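Local coordinates for Vv2_1132 (Vibrio vulnificus CMCP6, PDB 5Y9S), which regulates transcription as a tetrameric LysR-type protein, binding DNA through winged helix-turn-helix domains and probably sensing an effector through its regulatory domains, at the interface of chains A and B and the interface of chains A and C. Numbering follows the deposited sequence. Chains: chain A/B/C, Vv2_1132.

Contacts 1 and 2 belong to one pairing of regulatory domains, chain A with chain B, and the centres of their C-alpha atoms lie about 11 Å apart. Strand 227-232 and helix 235-243 of chain A follow each other closely and meet strand 129-133 and helix 113-119 of chain B, a strand edge beside a helix pair; two-fold symmetry repeats both with the chains exchanged. Measured the same way, contact 3 is about 68 Å from contact 1 and about 75 Å from contact 2. There the DNA-binding end of chain A touches the regulatory domain of chain C, so one chain probably helps tie distant parts of the tetramer together.

Contact 1: the interface of chains A and B. Residues chain A 206, 228-232; chain B 128-132.
Two edge strands of LysR-type regulatory domains, 227-232 of chain A and 129-133 of chain B, run parallel and join across the subunit boundary. Backbone hydrogen bonds set their register. B:Leu130 N donates to A:Val229 O (3.1 Å) from well above the carbonyl plane. A:Glu231 N approaches B:Leu130 O (3.0 Å) nearly along the C=O axis, though bent at its hydrogen (137°). B:Val132 N meets A:Glu231 O (3.0 Å) along the same axis and straighter (156°). This register sorts the side chains onto two faces. On one, A:Phe230 has CG anti to its backbone N (chi1 -172°) and its side chain crosses that of B:Val132 obliquely, bringing the ring atoms CE2 and CZ to the CG2 methyl, CE2 at 3.9 Å. The ring atom CD2 also approaches CB of B:Leu130, whose chain crosses it obliquely as well. A:Thr232 lies alongside B:Val132, both pointing the same way; its CG2 methyl presses on B:Val132 CB at 3.3 Å, tighter than normal packing. On the opposite face B:Ser131 holds OG anti to its backbone N and donates to A:Glu231 OE2 (3.1 Å). The carboxylate receives it on the anti lone pair, away from OE1, at the end of a chain extended beyond CG; the bond may help steady a negative charge there. At the start of the pairing, B:Asn129 sets its CB against the carbonyl oxygen of A:Pro228 (3.4 Å).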
ATOM      1  N   SER A 206     -21.915   6.863 -17.913  1.00 35.71           N
ATOM      2  CA  SER A 206     -20.886   7.565 -17.144  1.00 37.90           C
ATOM      3  C   SER A 206     -19.608   6.738 -17.058  1.00 49.61           C
ATOM      4  O   SER A 206     -19.652   5.510 -17.159  1.00 47.90           O
ATOM      5  CB  SER A 206     -21.388   7.890 -15.731  1.00 46.13           C
ATOM      6  OG  SER A 206     -22.408   8.874 -15.740  1.00 55.77           O
ATOM      7  N   PRO A 228     -21.423  14.054 -27.612  1.00 46.22           N
ATOM      8  CA  PRO A 228     -22.082  13.763 -26.334  1.00 42.54           C
ATOM      9  C   PRO A 228     -23.177  14.771 -26.021  1.00 49.43           C
ATOM     10  O   PRO A 228     -22.974  15.987 -26.093  1.00 56.87           O
ATOM     11  CB  PRO A 228     -20.936  13.840 -25.327  1.00 44.91           C
ATOM     12  CG  PRO A 228     -19.705  13.478 -26.166  1.00 45.30           C
ATOM     13  CD  PRO A 228     -19.962  14.164 -27.474  1.00 45.75           C
ATOM     14  N   VAL A 229     -24.352  14.246 -25.685  1.00 45.76           N
ATOM     15  CA  VAL A 229     -25.474  15.070 -25.268  1.00 31.64           C
ATOM     16  C   VAL A 229     -26.021  14.669 -23.910  1.00 35.13           C
ATOM     17  O   VAL A 229     -26.716  15.480 -23.276  1.00 39.91           O
ATOM     18  CB  VAL A 229     -26.604  15.041 -26.318  1.00 36.99           C
ATOM     19  CG1 VAL A 229     -26.046  15.238 -27.734  1.00 34.06           C
ATOM     20  CG2 VAL A 229     -27.344  13.752 -26.225  1.00 29.01           C
ATOM     21  N   PHE A 230     -25.722  13.469 -23.419  1.00 28.73           N
ATOM     22  CA  PHE A 230     -26.378  12.963 -22.223  1.00 28.49           C
ATOM     23  C   PHE A 230     -25.635  11.747 -21.705  1.00 30.09           C
ATOM     24  O   PHE A 230     -25.353  10.814 -22.460  1.00 26.40           O
ATOM     25  CB  PHE A 230     -27.842  12.608 -22.517  1.00 34.72           C
ATOM     26  CG  PHE A 230     -28.643  12.260 -21.291  1.00 34.46           C
ATOM     27  CD1 PHE A 230     -28.623  10.975 -20.766  1.00 30.75           C
ATOM     28  CD2 PHE A 230     -29.411  13.219 -20.658  1.00 36.27           C
ATOM     29  CE1 PHE A 230     -29.360  10.658 -19.645  1.00 27.42           C
ATOM     30  CE2 PHE A 230     -30.145  12.912 -19.530  1.00 35.32           C
ATOM     31  CZ  PHE A 230     -30.121  11.628 -19.019  1.00 33.98           C
ATOM     32  N   GLU A 231     -25.330  11.741 -20.411  1.00 30.83           N
ATOM     33  CA  GLU A 231     -24.525  10.687 -19.823  1.00 24.64           C
ATOM     34  C   GLU A 231     -25.082  10.342 -18.450  1.00 31.35           C
ATOM     35  O   GLU A 231     -25.301  11.239 -17.630  1.00 39.39           O
ATOM     36  CB  GLU A 231     -23.059  11.141 -19.743  1.00 38.17           C
ATOM     37  CG  GLU A 231     -22.302  10.725 -18.486  1.00 55.50           C
ATOM     38  CD  GLU A 231     -20.824  11.100 -18.544  1.00 64.78           C
ATOM     39  OE1 GLU A 231     -20.137  10.639 -19.479  1.00 66.26           O
ATOM     40  OE2 GLU A 231     -20.350  11.842 -17.653  1.00 67.44           O
ATOM     41  N   THR A 232     -25.335   9.052 -18.215  1.00 28.47           N
ATOM     42  CA  THR A 232     -25.757   8.563 -16.906  1.00 35.30           C
ATOM     43  C   THR A 232     -25.249   7.150 -16.688  1.00 33.91           C
ATOM     44  O   THR A 232     -24.631   6.530 -17.554  1.00 30.23           O
ATOM     45  CB  THR A 232     -27.280   8.498 -16.709  1.00 48.56           C
ATOM     46  OG1 THR A 232     -27.869   7.690 -17.736  1.00 48.64           O
ATOM     47  CG2 THR A 232     -27.899   9.847 -16.702  1.00 48.24           C
TER
ATOM     48  N   LEU B 128     -27.021  22.215 -25.019  1.00 46.91           N
ATOM     49  CA  LEU B 128     -26.436  21.723 -23.784  1.00 48.04           C
ATOM     50  C   LEU B 128     -26.089  20.242 -23.905  1.00 52.99           C
ATOM     51  O   LEU B 128     -26.447  19.559 -24.872  1.00 65.39           O
ATOM     52  CB  LEU B 128     -27.396  21.923 -22.613  1.00 44.46           C
ATOM     53  CG  LEU B 128     -27.397  23.206 -21.778  1.00 46.44           C
ATOM     54  CD1 LEU B 128     -27.310  24.429 -22.649  1.00 52.92           C
ATOM     55  CD2 LEU B 128     -28.647  23.275 -20.894  1.00 40.68           C
ATOM     56  N   ASN B 129     -25.372  19.749 -22.901  1.00 40.03           N
ATOM     57  CA  ASN B 129     -25.223  18.321 -22.677  1.00 43.32           C
ATOM     58  C   ASN B 129     -25.209  18.088 -21.171  1.00 42.96           C
ATOM     59  O   ASN B 129     -24.652  18.893 -20.418  1.00 46.91           O
ATOM     60  CB  ASN B 129     -23.954  17.758 -23.348  1.00 45.60           C
ATOM     61  CG  ASN B 129     -22.686  18.062 -22.569  1.00 51.34           C
ATOM     62  OD1 ASN B 129     -22.075  19.119 -22.740  1.00 61.75           O
ATOM     63  ND2 ASN B 129     -22.284  17.136 -21.710  1.00 43.15           N
ATOM     64  N   LEU B 130     -25.828  16.999 -20.732  1.00 39.89           N
ATOM     65  CA  LEU B 130     -26.074  16.763 -19.320  1.00 29.89           C
ATOM     66  C   LEU B 130     -25.266  15.585 -18.814  1.00 31.31           C
ATOM     67  O   LEU B 130     -25.185  14.541 -19.468  1.00 34.01           O
ATOM     68  CB  LEU B 130     -27.551  16.489 -19.054  1.00 32.45           C
ATOM     69  CG  LEU B 130     -28.523  17.541 -19.543  1.00 44.88           C
ATOM     70  CD1 LEU B 130     -29.922  17.151 -19.141  1.00 51.95           C
ATOM     71  CD2 LEU B 130     -28.151  18.885 -18.965  1.00 49.02           C
ATOM     72  N   SER B 131     -24.697  15.751 -17.636  1.00 35.61           N
ATOM     73  CA  SER B 131     -24.105  14.650 -16.895  1.00 34.02           C
ATOM     74  C   SER B 131     -24.976  14.457 -15.664  1.00 44.02           C
ATOM     75  O   SER B 131     -24.947  15.279 -14.743  1.00 54.62           O
ATOM     76  CB  SER B 131     -22.654  14.937 -16.520  1.00 36.74           C
ATOM     77  OG  SER B 131     -22.055  13.796 -15.938  1.00 45.75           O
ATOM     78  N   VAL B 132     -25.782  13.408 -15.674  1.00 37.47           N
ATOM     79  CA  VAL B 132     -26.644  13.078 -14.546  1.00 42.63           C
ATOM     80  C   VAL B 132     -26.007  11.942 -13.763  1.00 55.43           C
ATOM     81  O   VAL B 132     -25.445  11.001 -14.346  1.00 60.26           O
ATOM     82  CB  VAL B 132     -28.059  12.706 -15.014  1.00 38.64           C
ATOM     83  CG1 VAL B 132     -29.034  12.685 -13.833  1.00 41.71           C
ATOM     84  CG2 VAL B 132     -28.521  13.667 -16.086  1.00 41.91           C
TER

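Contact 2: the interface of chains A and B. Residues chain A 237, 240-241, 244, 246; chain B 115, 118-119.
The sulphur-bearing chain of A:Met241 forms the apolar centre where helix 235-243 of one LysR-type regulatory domain packs on helix 113-119 of its dimer partner. Bends at chi2 and chi3 (-68° and -70°) curl the thioether so that it crosses both B:Pro115 and B:Phe118 at about a right angle. Its terminal methyl CE lies over a face of the B:Phe118 ring, 3.7 Å from the centroid and displaced toward the rim at CD1, a CH-pi contact. The ring has CG anti to its backbone N (chi1 178°), but it is poorly ordered, so this half of the packing is less certain than the other. SD rests against B:Pro115 CA at 3.8 Å and also nears CG of B:Leu119, which places the sulphur between the proline and leucine positions of the partner helix. Further out, B:Leu119 spreads its two methyls over the end of the chain A helix: CD2 meets A:Gly244, 3.7 Å from the carbonyl oxygen O, while CD1 touches the carbonyl oxygen O of A:Lys240 at 3.8 Å. On the other flank the pyrrolidine CB of B:Pro115 packs on A:Lys240 CB (3.8 Å), the aliphatic root of a side chain that turns at chi4. Toward the polar rim, where no nitrogen or oxygen comes within bonding reach across the boundary, B:Pro115 CG sits 4.0 Å from A:Ser237 OG.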
ATOM      1  N   SER A 237     -32.482   5.161 -18.174  1.00 27.47           N
ATOM      2  CA  SER A 237     -32.456   6.583 -18.512  1.00 35.45           C
ATOM      3  C   SER A 237     -32.063   6.794 -19.971  1.00 34.58           C
ATOM      4  O   SER A 237     -32.676   7.612 -20.674  1.00 31.93           O
ATOM      5  CB  SER A 237     -31.498   7.339 -17.590  1.00 41.95           C
ATOM      6  OG  SER A 237     -32.187   7.878 -16.474  1.00 51.80           O
ATOM      7  N   LYS A 240     -35.272   6.014 -22.272  1.00 25.86           N
ATOM      8  CA  LYS A 240     -36.229   7.114 -22.337  1.00 30.89           C
ATOM      9  C   LYS A 240     -35.728   8.220 -23.249  1.00 28.41           C
ATOM     10  O   LYS A 240     -36.465   8.710 -24.111  1.00 29.84           O
ATOM     11  CB  LYS A 240     -36.506   7.657 -20.936  1.00 32.33           C
ATOM     12  CG  LYS A 240     -37.323   6.708 -20.094  1.00 37.16           C
ATOM     13  CD  LYS A 240     -38.129   7.424 -19.024  1.00 44.04           C
ATOM     14  CE  LYS A 240     -38.694   6.424 -18.012  1.00 41.02           C
ATOM     15  NZ  LYS A 240     -39.608   5.444 -18.655  1.00 46.68           N
ATOM     16  N   MET A 241     -34.463   8.622 -23.082  1.00 32.54           N
ATOM     17  CA  MET A 241     -33.889   9.611 -23.989  1.00 24.78           C
ATOM     18  C   MET A 241     -33.874   9.100 -25.423  1.00 25.37           C
ATOM     19  O   MET A 241     -34.183   9.851 -26.356  1.00 27.60           O
ATOM     20  CB  MET A 241     -32.484   9.995 -23.531  1.00 23.91           C
ATOM     21  CG  MET A 241     -32.455  10.759 -22.220  1.00 28.75           C
ATOM     22  SD  MET A 241     -33.167  12.403 -22.391  1.00 35.05           S
ATOM     23  CE  MET A 241     -31.907  13.168 -23.395  1.00 40.77           C
ATOM     24  N   GLY A 244     -37.196   9.113 -26.976  1.00 36.93           N
ATOM     25  CA  GLY A 244     -37.540  10.497 -27.225  1.00 33.36           C
ATOM     26  C   GLY A 244     -36.852  11.154 -28.399  1.00 28.74           C
ATOM     27  O   GLY A 244     -37.013  12.358 -28.600  1.00 29.14           O
ATOM     28  N   ALA A 246     -33.537  11.594 -28.821  1.00 33.85           N
ATOM     29  CA  ALA A 246     -32.445  12.467 -28.405  1.00 26.70           C
ATOM     30  C   ALA A 246     -31.085  12.032 -28.920  1.00 33.56           C
ATOM     31  O   ALA A 246     -30.116  12.775 -28.743  1.00 37.54           O
ATOM     32  CB  ALA A 246     -32.385  12.564 -26.881  1.00 33.87           C
TER
ATOM     33  N   PRO B 115     -34.991  12.575 -17.793  1.00 43.50           N
ATOM     34  CA  PRO B 115     -35.341  12.490 -19.225  1.00 38.13           C
ATOM     35  C   PRO B 115     -36.620  13.226 -19.574  1.00 45.07           C
ATOM     36  O   PRO B 115     -36.644  14.010 -20.533  1.00 49.57           O
ATOM     37  CB  PRO B 115     -35.450  10.980 -19.456  1.00 35.95           C
ATOM     38  CG  PRO B 115     -34.450  10.418 -18.510  1.00 30.01           C
ATOM     39  CD  PRO B 115     -34.533  11.270 -17.277  1.00 32.12           C
ATOM     40  N   PHE B 118     -35.817  16.965 -19.614  1.00 38.21           N
ATOM     41  CA  PHE B 118     -35.008  17.328 -20.774  1.00 43.25           C
ATOM     42  C   PHE B 118     -35.857  17.357 -22.034  1.00 46.01           C
ATOM     43  O   PHE B 118     -35.918  18.368 -22.743  1.00 52.24           O
ATOM     44  CB  PHE B 118     -33.846  16.344 -20.953  1.00 60.53           C
ATOM     45  CG  PHE B 118     -32.985  16.629 -22.179  1.00 77.28           C
ATOM     46  CD1 PHE B 118     -33.385  16.226 -23.455  1.00 81.78           C
ATOM     47  CD2 PHE B 118     -31.777  17.305 -22.054  1.00 79.35           C
ATOM     48  CE1 PHE B 118     -32.602  16.494 -24.575  1.00 79.27           C
ATOM     49  CE2 PHE B 118     -30.987  17.572 -23.171  1.00 78.94           C
ATOM     50  CZ  PHE B 118     -31.401  17.165 -24.431  1.00 78.12           C
ATOM     51  N   LEU B 119     -36.509  16.232 -22.336  1.00 50.46           N
ATOM     52  CA  LEU B 119     -37.277  16.134 -23.568  1.00 45.41           C
ATOM     53  C   LEU B 119     -38.394  17.165 -23.610  1.00 42.90           C
ATOM     54  O   LEU B 119     -38.717  17.681 -24.684  1.00 39.62           O
ATOM     55  CB  LEU B 119     -37.833  14.726 -23.707  1.00 43.76           C
ATOM     56  CG  LEU B 119     -36.805  13.606 -23.801  1.00 36.68           C
ATOM     57  CD1 LEU B 119     -37.481  12.276 -23.505  1.00 35.95           C
ATOM     58  CD2 LEU B 119     -36.184  13.591 -25.184  1.00 41.19           C
TER

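Contact 3: the interface of chains A and C. Residues chain A 57, 59-61, 64; chain C 139, 159, 161-163, 213.
Van der Waals packing dominates where the wing loop of a winged helix-turn-helix domain in chain A meets the regulatory domain of chain C; no polar pair bonds across. C:Ile159 turns its CG2 branch, anti to the backbone N, onto A:Thr59 O at 3.3 Å. C:Ile139 also uses CG2, but here that methyl stands between its backbone N and carbonyl carbon, CG1 being the anti branch; it reaches A:Ser60 O at 3.4 Å and A:Tyr61 CB at 3.9 Å. C:Met162 crosses A:Thr64 obliquely, with CG 3.7 Å from OG1, while C:Arg163 slides past the threonine in the opposite direction.

Electrostatics add a looser term. C:Lys213 and A:Asp57 meet tip to tip, but the bend at chi4 (-29°) presents CE, leaving NZ 4.1 Å from OD2; the opposite charges probably attract without forming a salt bridge.

Hydrogen bonds within chain A stiffen the loop. A:Ser60 OG donates to A:Asp57 O (2.8 Å), from above the carbonyl plane, and receives A:Thr64 N (3.2 Å), linking both ends of the turn.

In the fold, the turn joins strands 56-57 and 64-65, the wing hairpin, and rests on chain C between the start of helix 139-147, the loop holding residues 159 to 163 and helix 210-220.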
ATOM      1  N   ASP A  57      15.589 -13.447  17.452  1.00 17.84           N
ATOM      2  CA  ASP A  57      17.023 -13.440  17.719  1.00 18.47           C
ATOM      3  C   ASP A  57      17.737 -13.855  16.447  1.00 19.16           C
ATOM      4  O   ASP A  57      17.614 -15.008  16.021  1.00 18.30           O
ATOM      5  CB  ASP A  57      17.360 -14.378  18.869  1.00 20.74           C
ATOM      6  CG  ASP A  57      18.858 -14.540  19.081  1.00 35.41           C
ATOM      7  OD1 ASP A  57      19.257 -15.625  19.560  1.00 40.66           O
ATOM      8  OD2 ASP A  57      19.630 -13.594  18.781  1.00 39.87           O
ATOM      9  N   THR A  59      20.992 -14.152  15.739  1.00 16.77           N
ATOM     10  CA  THR A  59      22.172 -15.009  15.829  1.00 18.70           C
ATOM     11  C   THR A  59      21.833 -16.484  15.989  1.00 27.40           C
ATOM     12  O   THR A  59      22.752 -17.304  16.060  1.00 32.55           O
ATOM     13  CB  THR A  59      23.033 -14.616  17.021  1.00 18.43           C
ATOM     14  OG1 THR A  59      22.460 -15.225  18.189  1.00 26.42           O
ATOM     15  CG2 THR A  59      23.047 -13.106  17.202  1.00 13.53           C
ATOM     16  N   SER A  60      20.562 -16.848  16.089  1.00 27.51           N
ATOM     17  CA  SER A  60      20.208 -18.206  16.465  1.00 30.53           C
ATOM     18  C   SER A  60      19.771 -19.030  15.255  1.00 22.78           C
ATOM     19  O   SER A  60      19.179 -18.517  14.302  1.00 13.67           O
ATOM     20  CB  SER A  60      19.105 -18.199  17.527  1.00 31.47           C
ATOM     21  OG  SER A  60      17.930 -17.587  17.042  1.00 36.33           O
ATOM     22  N   TYR A  61      20.071 -20.326  15.308  1.00 14.51           N
ATOM     23  CA  TYR A  61      19.621 -21.278  14.296  1.00 23.04           C
ATOM     24  C   TYR A  61      19.075 -22.495  15.026  1.00 19.93           C
ATOM     25  O   TYR A  61      19.845 -23.189  15.721  1.00 24.35           O
ATOM     26  CB  TYR A  61      20.741 -21.695  13.345  1.00 16.53           C
ATOM     27  CG  TYR A  61      20.338 -22.829  12.411  1.00 23.52           C
ATOM     28  CD1 TYR A  61      19.642 -22.577  11.230  1.00 30.52           C
ATOM     29  CD2 TYR A  61      20.675 -24.148  12.703  1.00 27.99           C
ATOM     30  CE1 TYR A  61      19.282 -23.610  10.361  1.00 39.36           C
ATOM     31  CE2 TYR A  61      20.323 -25.196  11.843  1.00 41.43           C
ATOM     32  CZ  TYR A  61      19.625 -24.918  10.677  1.00 47.77           C
ATOM     33  OH  TYR A  61      19.274 -25.946   9.831  1.00 56.62           O
ATOM     34  N   THR A  64      14.814 -18.056  17.035  1.00 19.38           N
ATOM     35  CA  THR A  64      14.009 -18.068  18.241  1.00 21.69           C
ATOM     36  C   THR A  64      13.693 -16.629  18.629  1.00 16.26           C
ATOM     37  O   THR A  64      14.252 -15.664  18.090  1.00 17.62           O
ATOM     38  CB  THR A  64      14.735 -18.793  19.384  1.00 27.99           C
ATOM     39  OG1 THR A  64      16.000 -18.157  19.626  1.00 26.08           O
ATOM     40  CG2 THR A  64      14.994 -20.258  19.010  1.00 29.81           C
TER
ATOM     41  N   ILE C 139      21.649 -15.677  10.823  1.00 29.09           N
ATOM     42  CA  ILE C 139      22.384 -16.838  10.325  1.00 19.68           C
ATOM     43  C   ILE C 139      21.453 -17.741   9.505  1.00 23.39           C
ATOM     44  O   ILE C 139      21.856 -18.316   8.482  1.00 19.49           O
ATOM     45  CB  ILE C 139      23.067 -17.590  11.497  1.00 27.86           C
ATOM     46  CG1 ILE C 139      23.936 -18.734  10.991  1.00 34.30           C
ATOM     47  CG2 ILE C 139      22.104 -18.121  12.523  1.00 27.29           C
ATOM     48  CD1 ILE C 139      25.292 -18.252  10.573  1.00 37.23           C
ATOM     49  N   ILE C 159      28.123 -20.633  16.457  1.00 73.03           N
ATOM     50  CA  ILE C 159      26.715 -20.553  16.835  1.00 74.08           C
ATOM     51  C   ILE C 159      26.425 -21.623  17.881  1.00 77.02           C
ATOM     52  O   ILE C 159      26.572 -22.823  17.619  1.00 78.97           O
ATOM     53  CB  ILE C 159      25.786 -20.700  15.616  1.00 64.47           C
ATOM     54  CG1 ILE C 159      26.370 -19.977  14.397  1.00 54.83           C
ATOM     55  CG2 ILE C 159      24.399 -20.167  15.939  1.00 61.03           C
ATOM     56  CD1 ILE C 159      27.192 -20.880  13.494  1.00 51.38           C
ATOM     57  N   ALA C 161      23.455 -23.330  19.549  1.00 68.70           N
ATOM     58  CA  ALA C 161      22.054 -23.464  19.166  1.00 56.70           C
ATOM     59  C   ALA C 161      21.150 -23.326  20.387  1.00 53.49           C
ATOM     60  O   ALA C 161      21.384 -23.956  21.424  1.00 47.91           O
ATOM     61  CB  ALA C 161      21.814 -24.805  18.469  1.00 55.92           C
ATOM     62  N   MET C 162      20.119 -22.483  20.271  1.00 52.65           N
ATOM     63  CA  MET C 162      19.202 -22.291  21.391  1.00 53.48           C
ATOM     64  C   MET C 162      18.367 -23.533  21.663  1.00 51.49           C
ATOM     65  O   MET C 162      17.831 -23.676  22.766  1.00 63.54           O
ATOM     66  CB  MET C 162      18.282 -21.087  21.132  1.00 49.11           C
ATOM     67  CG  MET C 162      18.970 -19.730  21.219  1.00 45.33           C
ATOM     68  SD  MET C 162      19.613 -19.359  22.876  1.00 54.35           S
ATOM     69  CE  MET C 162      18.110 -19.016  23.801  1.00 59.63           C
ATOM     70  N   ARG C 163      18.268 -24.439  20.694  1.00 41.11           N
ATOM     71  CA  ARG C 163      17.372 -25.581  20.767  1.00 28.33           C
ATOM     72  C   ARG C 163      17.749 -26.547  19.659  1.00 22.70           C
ATOM     73  O   ARG C 163      18.308 -26.126  18.642  1.00 30.48           O
ATOM     74  CB  ARG C 163      15.911 -25.140  20.624  1.00 19.55           C
ATOM     75  CG  ARG C 163      15.524 -24.612  19.233  1.00 21.55           C
ATOM     76  CD  ARG C 163      14.008 -24.271  19.147  1.00 22.67           C
ATOM     77  NE  ARG C 163      13.185 -25.419  18.742  1.00 37.44           N
ATOM     78  CZ  ARG C 163      11.851 -25.422  18.692  1.00 41.37           C
ATOM     79  NH1 ARG C 163      11.158 -24.338  19.032  1.00 25.64           N
ATOM     80  NH2 ARG C 163      11.202 -26.516  18.298  1.00 43.10           N
ATOM     81  N   LYS C 213      26.101 -12.221  23.952  1.00 36.26           N
ATOM     82  CA  LYS C 213      25.722 -13.542  24.419  1.00 38.46           C
ATOM     83  C   LYS C 213      26.928 -14.371  24.817  1.00 39.05           C
ATOM     84  O   LYS C 213      26.766 -15.393  25.489  1.00 48.43           O
ATOM     85  CB  LYS C 213      24.917 -14.243  23.330  1.00 34.53           C
ATOM     86  CG  LYS C 213      23.698 -13.433  22.903  1.00 28.88           C
ATOM     87  CD  LYS C 213      23.206 -13.858  21.537  1.00 33.59           C
ATOM     88  CE  LYS C 213      21.917 -13.146  21.206  1.00 35.23           C
ATOM     89  NZ  LYS C 213      21.176 -12.834  22.457  1.00 30.56           N
TER